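Local coordinates for methylmalonyl-CoA carboxyltransferase 12S subunit (Propionibacterium freudenreichii, PDB 1ON3), which catalyses transfer of the carboxyl group of methylmalonyl-CoA to the biotin of the 1.3S subunit, as the homohexameric core of the transcarboxylase complex, at residues Arg95-Ala100 with Lys250-Leu255; Gly130-Phe135 with Val167-Ala172; Thr276-Ile281 with Ala297-Trp302. All coordinates share one frame; numbering follows the deposited sequence.

Interaction 1: residues Arg95-Ala100 with Lys250-Leu255; sequences RPVHAA and KLLSFL
Arg95, at the start of strand 95-102 in the crotonase-like N-terminal carboxyltransferase domain, reaches the C-terminal end of helix 241-253 and meets the carbonyls of Leu252 and Leu255. The polar part is all guanidinium to backbone. NH1 of Arg95 donates to Leu252 O at 2.8 Å, arriving above the carbonyl plane, 53° out of it. Leu255 N, the second donor to this oxygen, comes from the opposite face, so two bonds grip it. A weak, bent bond runs from Arg95 NH2 to Leu255 O at 2.7 Å. The bend of the arginine chain at chi3 (54°) sets the direction of NE, which bonds to Gln257. An alanine here would probably leave Leu252 O with one bond fewer, Leu255 O and Gln257 without these donors, and one side of Leu252 uncovered. The positive charge beside carbonyls at a helix end is likely to be favourable electrostatically.

The apolar part centres on Leu252. Its side chain runs antiparallel alongside that of Arg95, with CG over one face, 3.6 Å above the guanidinium plane and toward its rim. Leu252 CD1 lies 3.7 Å from Arg95 NH2, while the second methyl, CD2, meets Val97 CG1 at 4.2 Å.

Interaction 2: residues Gly130-Phe135 with Val167-Ala172; sequences GTPFLF and VVPQIA
With CG anti to the carbonyl carbon and beside the backbone N in Leu134 (chi1 -63°), and CG1 placed likewise in Ile171 (chi1 -62°), the two side chains lie side by side and point the same way from adjacent parallel strands. These strands, 133-139 and 170-175, belong to a beta-alpha-beta crossover through helix 147-164 in the crotonase-like fold. Leu134 CD2 meets Ile171 CD1 at 4.0 Å and comes equally near the branching CB of Ile171. Phe133, Phe135, Gln170 and Ala172 occupy the other face of the sheet; there Phe133 and Phe135 pack against helix 113-129, while NE2 of Gln170 bonds to the carbonyl of Asn161.

The axes of the short strand segments 133-135 and 170-172 lie 11° from parallel, joined by a ladder of three hydrogen bonds. Phe133 N donates to Pro169 O, Phe133 O accepts from Ile171 N, and Ile171 O accepts from Phe135 N, each at 3.0 Å between N and O. CA-H...O contacts supplement the ladder, including Gln170 CA to Phe133 O at 3.3 Å.

Before the strands begin, Pro132 and Pro169 set their rings alongside one another, CG of Pro132 lying 4.1 Å from CD of Pro169. Upstream, Gly130 is the positive-phi C' residue of a Schellman motif ending helix 113-129, which turns the chain toward the sheet. Across from this turn, Val168 of the partner segment points its side chain at the Thr131 backbone, with CB only 3.1 Å from Thr131 O and CG1 3.3 Å from the same oxygen.

Interaction 3: residues Thr276-Ile281 with Ala297-Trp302; sequences TELRDI and AKIVDW
Lys298 supplies most of its segment's share of this contact, its aliphatic chain passing Leu278 and Ile281 before its amino group arrives near Glu277. The pairing joins two weakly bonded helical turns, the short helix 278-281 and the end of helix 293-299, within the C-terminal carboxyltransferase domain, two elements separated by a short connection in the chain.

The close-packed side is apolar. Ile281 CD1 presses against Lys298 CD at 3.5 Å, tighter than usual carbon-carbon contact, and is also near Lys298 CE. Leu278 and Lys298 extend past one another from facing backbones, bringing Leu278 CD2 to 3.8 Å from CB of the lysine. The other branch of the same leucine, CD1, reaches Ile299 CG2 at 3.9 Å, and these two side chains cross at about a right angle. Ile299 also packs on Thr495 and Ile499 of helix 495-505, whereas Leu278 and Ile281 also touch Val295.

The looser side faces solvent at Glu277. Here the lysine chain, extended through CE, bends at chi4 (-54°), which places NZ near the carboxylate. OE1 of Glu277 lies 3.7 Å from Lys298 NZ, a long salt bridge, and OE2 is almost as far from the amino nitrogen at 3.8 Å. The glutamate crosses the lysine at about a right angle, its CB resting 3.9 Å from Lys298 CE.

Attraction between the opposite charges at such separation, near solvent, is probably modest, so the methylene chain of Lys298 against leucine and isoleucine is likely to contribute more to the fit than its charge.

How the interactions relate
Interactions 1 and 2 form one continuous region, their centres 7 Å apart, because strands 95-102 and 133-139 are neighbours in the N-terminal sheet. Ala100 N and Leu134 O (2.9 Å) and His98 ND1 and Thr131 OG1 (2.7 Å) are probable hydrogen bonds between them. Along the chain, interaction 2 is nested within the loop closed by interaction 1. Interaction 3 follows in series, its centre about 30 Å from that of interaction 1 and about 33 Å from that of interaction 2, touching neither. The Phe135 side chain lies about 13 Å from a bound methylmalonyl-CoA, so interaction 2 does not line the pocket of that substrate.

Interaction 1: residues Arg95-Ala100 with Lys250-Leu255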
# COMPACT_ATOMS: atom_id res chain seq x y z
N ARG E 95 10.75 17.04 -25.13
CA ARG E 95 10.37 15.87 -24.35
C ARG E 95 11.41 14.77 -24.42
O ARG E 95 11.79 14.33 -25.50
CB ARG E 95 9.03 15.30 -24.84
CG ARG E 95 7.86 16.25 -24.70
CD ARG E 95 6.61 15.71 -25.39
NE ARG E 95 6.30 14.36 -24.92
CZ ARG E 95 5.27 13.64 -25.34
NH1 ARG E 95 4.43 14.13 -26.26
NH2 ARG E 95 5.07 12.43 -24.82
N PRO E 96 11.89 14.31 -23.26
CA PRO E 96 12.89 13.24 -23.23
C PRO E 96 12.34 11.94 -23.81
O PRO E 96 11.20 11.56 -23.51
CB PRO E 96 13.19 13.10 -21.73
CG PRO E 96 12.86 14.48 -21.18
CD PRO E 96 11.59 14.79 -21.90
N VAL E 97 13.13 11.27 -24.63
CA VAL E 97 12.74 9.98 -25.20
C VAL E 97 13.98 9.10 -25.33
O VAL E 97 15.10 9.60 -25.25
CB VAL E 97 12.12 10.09 -26.64
CG1 VAL E 97 10.81 10.87 -26.60
CG2 VAL E 97 13.12 10.73 -27.60
N HIS E 98 13.76 7.80 -25.50
CA HIS E 98 14.82 6.83 -25.74
C HIS E 98 14.48 6.21 -27.09
O HIS E 98 13.31 6.02 -27.41
CB HIS E 98 14.86 5.77 -24.64
CG HIS E 98 15.44 6.27 -23.36
ND1 HIS E 98 14.72 7.04 -22.46
CD2 HIS E 98 16.70 6.19 -22.86
CE1 HIS E 98 15.51 7.41 -21.47
NE2 HIS E 98 16.72 6.91 -21.69
N ALA E 99 15.50 5.87 -27.88
CA ALA E 99 15.24 5.33 -29.21
C ALA E 99 16.31 4.37 -29.69
O ALA E 99 17.44 4.37 -29.19
CB ALA E 99 15.13 6.49 -30.21
N ALA E 100 15.94 3.53 -30.66
CA ALA E 100 16.84 2.57 -31.27
C ALA E 100 16.63 2.66 -32.77
O ALA E 100 15.52 2.93 -33.24
CB ALA E 100 16.53 1.16 -30.78
N LYS E 250 3.74 13.55 -34.71
CA LYS E 250 2.32 13.91 -34.55
C LYS E 250 1.67 12.95 -33.54
O LYS E 250 0.99 13.37 -32.60
CB LYS E 250 1.60 13.81 -35.90
CG LYS E 250 0.10 14.14 -35.84
CD LYS E 250 -0.13 15.61 -35.59
CE LYS E 250 -1.60 15.94 -35.62
NZ LYS E 250 -1.80 17.37 -35.32
N LEU E 251 1.90 11.65 -33.72
CA LEU E 251 1.35 10.65 -32.81
C LEU E 251 1.86 10.87 -31.39
O LEU E 251 1.09 10.88 -30.43
CB LEU E 251 1.75 9.24 -33.29
CG LEU E 251 1.53 8.07 -32.32
CD1 LEU E 251 0.02 7.88 -32.07
CD2 LEU E 251 2.13 6.79 -32.92
N LEU E 252 3.16 11.06 -31.24
CA LEU E 252 3.72 11.28 -29.91
C LEU E 252 3.11 12.50 -29.21
O LEU E 252 2.93 12.48 -27.99
CB LEU E 252 5.24 11.43 -29.98
CG LEU E 252 5.99 11.58 -28.65
CD1 LEU E 252 5.82 10.34 -27.78
CD2 LEU E 252 7.47 11.81 -28.94
N SER E 253 2.78 13.54 -29.98
CA SER E 253 2.23 14.76 -29.40
C SER E 253 0.92 14.56 -28.63
O SER E 253 0.59 15.39 -27.78
CB SER E 253 2.02 15.84 -30.49
OG SER E 253 0.90 15.57 -31.32
N PHE E 254 0.19 13.48 -28.91
CA PHE E 254 -1.07 13.21 -28.21
C PHE E 254 -0.84 12.38 -26.95
O PHE E 254 -1.75 12.21 -26.13
CB PHE E 254 -2.05 12.41 -29.09
CG PHE E 254 -2.61 13.18 -30.25
CD1 PHE E 254 -2.05 13.07 -31.52
CD2 PHE E 254 -3.70 14.03 -30.06
CE1 PHE E 254 -2.56 13.80 -32.60
CE2 PHE E 254 -4.23 14.76 -31.12
CZ PHE E 254 -3.65 14.64 -32.40
N LEU E 255 0.38 11.88 -26.78
CA LEU E 255 0.67 10.99 -25.66
C LEU E 255 1.47 11.53 -24.49
O LEU E 255 2.33 12.40 -24.64
CB LEU E 255 1.41 9.74 -26.18
CG LEU E 255 0.89 9.14 -27.50
CD1 LEU E 255 1.79 7.96 -27.94
CD2 LEU E 255 -0.54 8.68 -27.30

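Interaction 2: residues Gly130-Phe135 with Val167-Ala172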
# COMPACT_ATOMS: atom_id res chain seq x y z
N GLY E 130 10.90 6.71 -17.12
CA GLY E 130 9.54 7.03 -17.53
C GLY E 130 9.39 7.79 -18.84
O GLY E 130 8.59 8.73 -18.93
N THR E 131 10.14 7.40 -19.87
CA THR E 131 9.99 8.11 -21.14
C THR E 131 9.53 7.20 -22.26
O THR E 131 9.63 5.96 -22.18
CB THR E 131 11.32 8.74 -21.64
OG1 THR E 131 12.09 7.73 -22.31
CG2 THR E 131 12.14 9.32 -20.47
N PRO E 132 9.02 7.80 -23.34
CA PRO E 132 8.56 7.02 -24.49
C PRO E 132 9.77 6.31 -25.12
O PRO E 132 10.92 6.74 -24.94
CB PRO E 132 8.01 8.09 -25.42
CG PRO E 132 7.44 9.10 -24.47
CD PRO E 132 8.50 9.18 -23.39
N PHE E 133 9.50 5.23 -25.85
CA PHE E 133 10.52 4.46 -26.55
C PHE E 133 10.13 4.33 -28.02
O PHE E 133 9.03 3.86 -28.33
CB PHE E 133 10.65 3.06 -25.96
CG PHE E 133 11.56 2.17 -26.75
CD1 PHE E 133 11.07 1.06 -27.42
CD2 PHE E 133 12.91 2.47 -26.85
CE1 PHE E 133 11.92 0.25 -28.19
CE2 PHE E 133 13.76 1.68 -27.62
CZ PHE E 133 13.26 0.57 -28.29
N LEU E 134 11.02 4.74 -28.92
CA LEU E 134 10.77 4.67 -30.36
C LEU E 134 11.86 3.80 -31.00
O LEU E 134 13.02 3.87 -30.63
CB LEU E 134 10.77 6.08 -30.97
CG LEU E 134 9.65 6.99 -30.42
CD1 LEU E 134 10.24 7.91 -29.36
CD2 LEU E 134 9.02 7.80 -31.53
N PHE E 135 11.46 2.98 -31.97
CA PHE E 135 12.37 2.04 -32.61
C PHE E 135 12.18 1.96 -34.13
O PHE E 135 11.09 1.64 -34.60
CB PHE E 135 12.12 0.67 -31.96
CG PHE E 135 13.16 -0.39 -32.27
CD1 PHE E 135 13.21 -1.53 -31.49
CD2 PHE E 135 14.04 -0.27 -33.35
CE1 PHE E 135 14.12 -2.56 -31.77
CE2 PHE E 135 14.95 -1.30 -33.64
CZ PHE E 135 14.99 -2.44 -32.85
N VAL E 167 3.14 1.16 -19.64
CA VAL E 167 3.91 1.97 -18.68
C VAL E 167 4.47 3.18 -19.42
O VAL E 167 4.29 4.32 -19.00
CB VAL E 167 5.06 1.17 -18.04
CG1 VAL E 167 5.71 2.01 -16.92
CG2 VAL E 167 4.52 -0.15 -17.47
N VAL E 168 5.18 2.94 -20.53
CA VAL E 168 5.67 4.04 -21.36
C VAL E 168 5.22 3.72 -22.79
O VAL E 168 5.18 2.56 -23.17
CB VAL E 168 7.22 4.21 -21.32
CG1 VAL E 168 7.66 4.58 -19.90
CG2 VAL E 168 7.91 2.93 -21.79
N PRO E 169 4.85 4.75 -23.58
CA PRO E 169 4.41 4.49 -24.95
C PRO E 169 5.54 3.91 -25.79
O PRO E 169 6.69 4.32 -25.63
CB PRO E 169 3.98 5.87 -25.46
CG PRO E 169 3.76 6.67 -24.21
CD PRO E 169 4.86 6.19 -23.30
N GLN E 170 5.20 2.97 -26.67
CA GLN E 170 6.19 2.33 -27.54
C GLN E 170 5.72 2.45 -28.99
O GLN E 170 4.63 1.98 -29.33
CB GLN E 170 6.36 0.85 -27.19
CG GLN E 170 6.80 0.56 -25.77
CD GLN E 170 6.90 -0.93 -25.52
OE1 GLN E 170 7.88 -1.56 -25.89
NE2 GLN E 170 5.85 -1.50 -24.90
N ILE E 171 6.54 3.09 -29.81
CA ILE E 171 6.24 3.32 -31.22
C ILE E 171 7.26 2.62 -32.13
O ILE E 171 8.47 2.82 -32.00
CB ILE E 171 6.25 4.85 -31.52
CG1 ILE E 171 5.15 5.53 -30.69
CG2 ILE E 171 6.03 5.12 -33.01
CD1 ILE E 171 5.23 7.07 -30.68
N ALA E 172 6.76 1.79 -33.03
CA ALA E 172 7.64 1.09 -33.95
C ALA E 172 7.51 1.70 -35.33
O ALA E 172 6.40 1.99 -35.79
CB ALA E 172 7.28 -0.37 -33.99

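Interaction 3: residues Thr276-Ile281 with Ala297-Trp302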
# COMPACT_ATOMS: atom_id res chain seq x y z
N THR E 276 -24.34 25.28 -36.11
CA THR E 276 -25.55 24.74 -36.69
C THR E 276 -25.34 23.78 -37.86
O THR E 276 -26.25 23.03 -38.21
CB THR E 276 -26.48 25.87 -37.15
OG1 THR E 276 -25.81 26.65 -38.14
CG2 THR E 276 -26.85 26.76 -35.96
N GLU E 277 -24.16 23.81 -38.47
CA GLU E 277 -23.90 22.92 -39.60
C GLU E 277 -23.97 21.47 -39.15
O GLU E 277 -24.26 20.59 -39.96
CB GLU E 277 -22.52 23.19 -40.21
CG GLU E 277 -22.35 24.58 -40.79
CD GLU E 277 -21.02 24.76 -41.48
OE1 GLU E 277 -20.85 24.24 -42.61
OE2 GLU E 277 -20.12 25.42 -40.90
N LEU E 278 -23.73 21.22 -37.87
CA LEU E 278 -23.78 19.87 -37.32
C LEU E 278 -25.19 19.27 -37.41
O LEU E 278 -25.36 18.04 -37.41
CB LEU E 278 -23.32 19.87 -35.87
CG LEU E 278 -21.81 19.87 -35.63
CD1 LEU E 278 -21.49 20.30 -34.20
CD2 LEU E 278 -21.27 18.46 -35.94
N ARG E 279 -26.21 20.13 -37.47
CA ARG E 279 -27.58 19.64 -37.57
C ARG E 279 -27.85 19.02 -38.92
O ARG E 279 -28.80 18.26 -39.08
CB ARG E 279 -28.57 20.79 -37.40
CG ARG E 279 -28.57 21.45 -36.05
CD ARG E 279 -29.46 22.68 -36.10
NE ARG E 279 -29.43 23.42 -34.84
CZ ARG E 279 -29.79 24.69 -34.72
NH1 ARG E 279 -30.21 25.36 -35.79
NH2 ARG E 279 -29.71 25.30 -33.55
N ASP E 280 -27.01 19.33 -39.91
CA ASP E 280 -27.28 18.82 -41.25
C ASP E 280 -26.40 17.69 -41.78
O ASP E 280 -26.67 17.16 -42.86
CB ASP E 280 -27.24 19.99 -42.24
CG ASP E 280 -28.08 21.16 -41.77
OD1 ASP E 280 -29.26 20.94 -41.43
OD2 ASP E 280 -27.56 22.30 -41.73
N ILE E 281 -25.38 17.32 -41.02
CA ILE E 281 -24.48 16.27 -41.48
C ILE E 281 -25.12 14.89 -41.48
O ILE E 281 -24.96 14.14 -42.44
CB ILE E 281 -23.21 16.23 -40.61
CG1 ILE E 281 -22.50 17.58 -40.69
CG2 ILE E 281 -22.30 15.12 -41.09
CD1 ILE E 281 -21.35 17.75 -39.69
N ALA E 297 -14.67 16.55 -37.39
CA ALA E 297 -14.00 17.79 -37.76
C ALA E 297 -14.64 19.03 -37.15
O ALA E 297 -13.94 19.98 -36.80
CB ALA E 297 -13.95 17.93 -39.27
N LYS E 298 -15.96 19.01 -37.01
CA LYS E 298 -16.66 20.16 -36.44
C LYS E 298 -16.69 20.21 -34.92
O LYS E 298 -17.09 21.23 -34.36
CB LYS E 298 -18.08 20.23 -36.99
CG LYS E 298 -18.11 20.47 -38.49
CD LYS E 298 -19.51 20.64 -39.04
CE LYS E 298 -19.46 20.80 -40.56
NZ LYS E 298 -18.54 21.91 -40.97
N ILE E 299 -16.24 19.15 -34.25
CA ILE E 299 -16.27 19.18 -32.80
C ILE E 299 -14.91 19.20 -32.12
O ILE E 299 -14.80 19.59 -30.96
CB ILE E 299 -17.11 18.03 -32.23
CG1 ILE E 299 -16.50 16.68 -32.59
CG2 ILE E 299 -18.53 18.11 -32.79
CD1 ILE E 299 -17.21 15.51 -31.94
N VAL E 300 -13.86 18.79 -32.83
CA VAL E 300 -12.53 18.78 -32.23
C VAL E 300 -11.77 20.07 -32.56
O VAL E 300 -12.06 20.72 -33.56
CB VAL E 300 -11.69 17.55 -32.70
CG1 VAL E 300 -12.45 16.27 -32.40
CG2 VAL E 300 -11.38 17.63 -34.18
N ASP E 301 -10.80 20.42 -31.72
CA ASP E 301 -10.00 21.63 -31.90
C ASP E 301 -9.43 21.77 -33.30
O ASP E 301 -8.73 20.89 -33.79
CB ASP E 301 -8.83 21.68 -30.91
CG ASP E 301 -9.26 22.03 -29.49
OD1 ASP E 301 -8.35 22.26 -28.65
OD2 ASP E 301 -10.48 22.08 -29.21
N TRP E 302 -9.71 22.90 -33.94
CA TRP E 302 -9.18 23.17 -35.28
C TRP E 302 -9.55 22.14 -36.35
O TRP E 302 -9.00 22.18 -37.46
CB TRP E 302 -7.65 23.27 -35.22
CG TRP E 302 -7.13 23.92 -33.97
CD1 TRP E 302 -6.48 23.31 -32.94
CD2 TRP E 302 -7.22 25.31 -33.64
NE1 TRP E 302 -6.15 24.24 -31.97
CE2 TRP E 302 -6.59 25.47 -32.38
CE3 TRP E 302 -7.76 26.43 -34.28
CZ2 TRP E 302 -6.50 26.72 -31.75
CZ3 TRP E 302 -7.66 27.67 -33.66
CH2 TRP E 302 -7.03 27.80 -32.41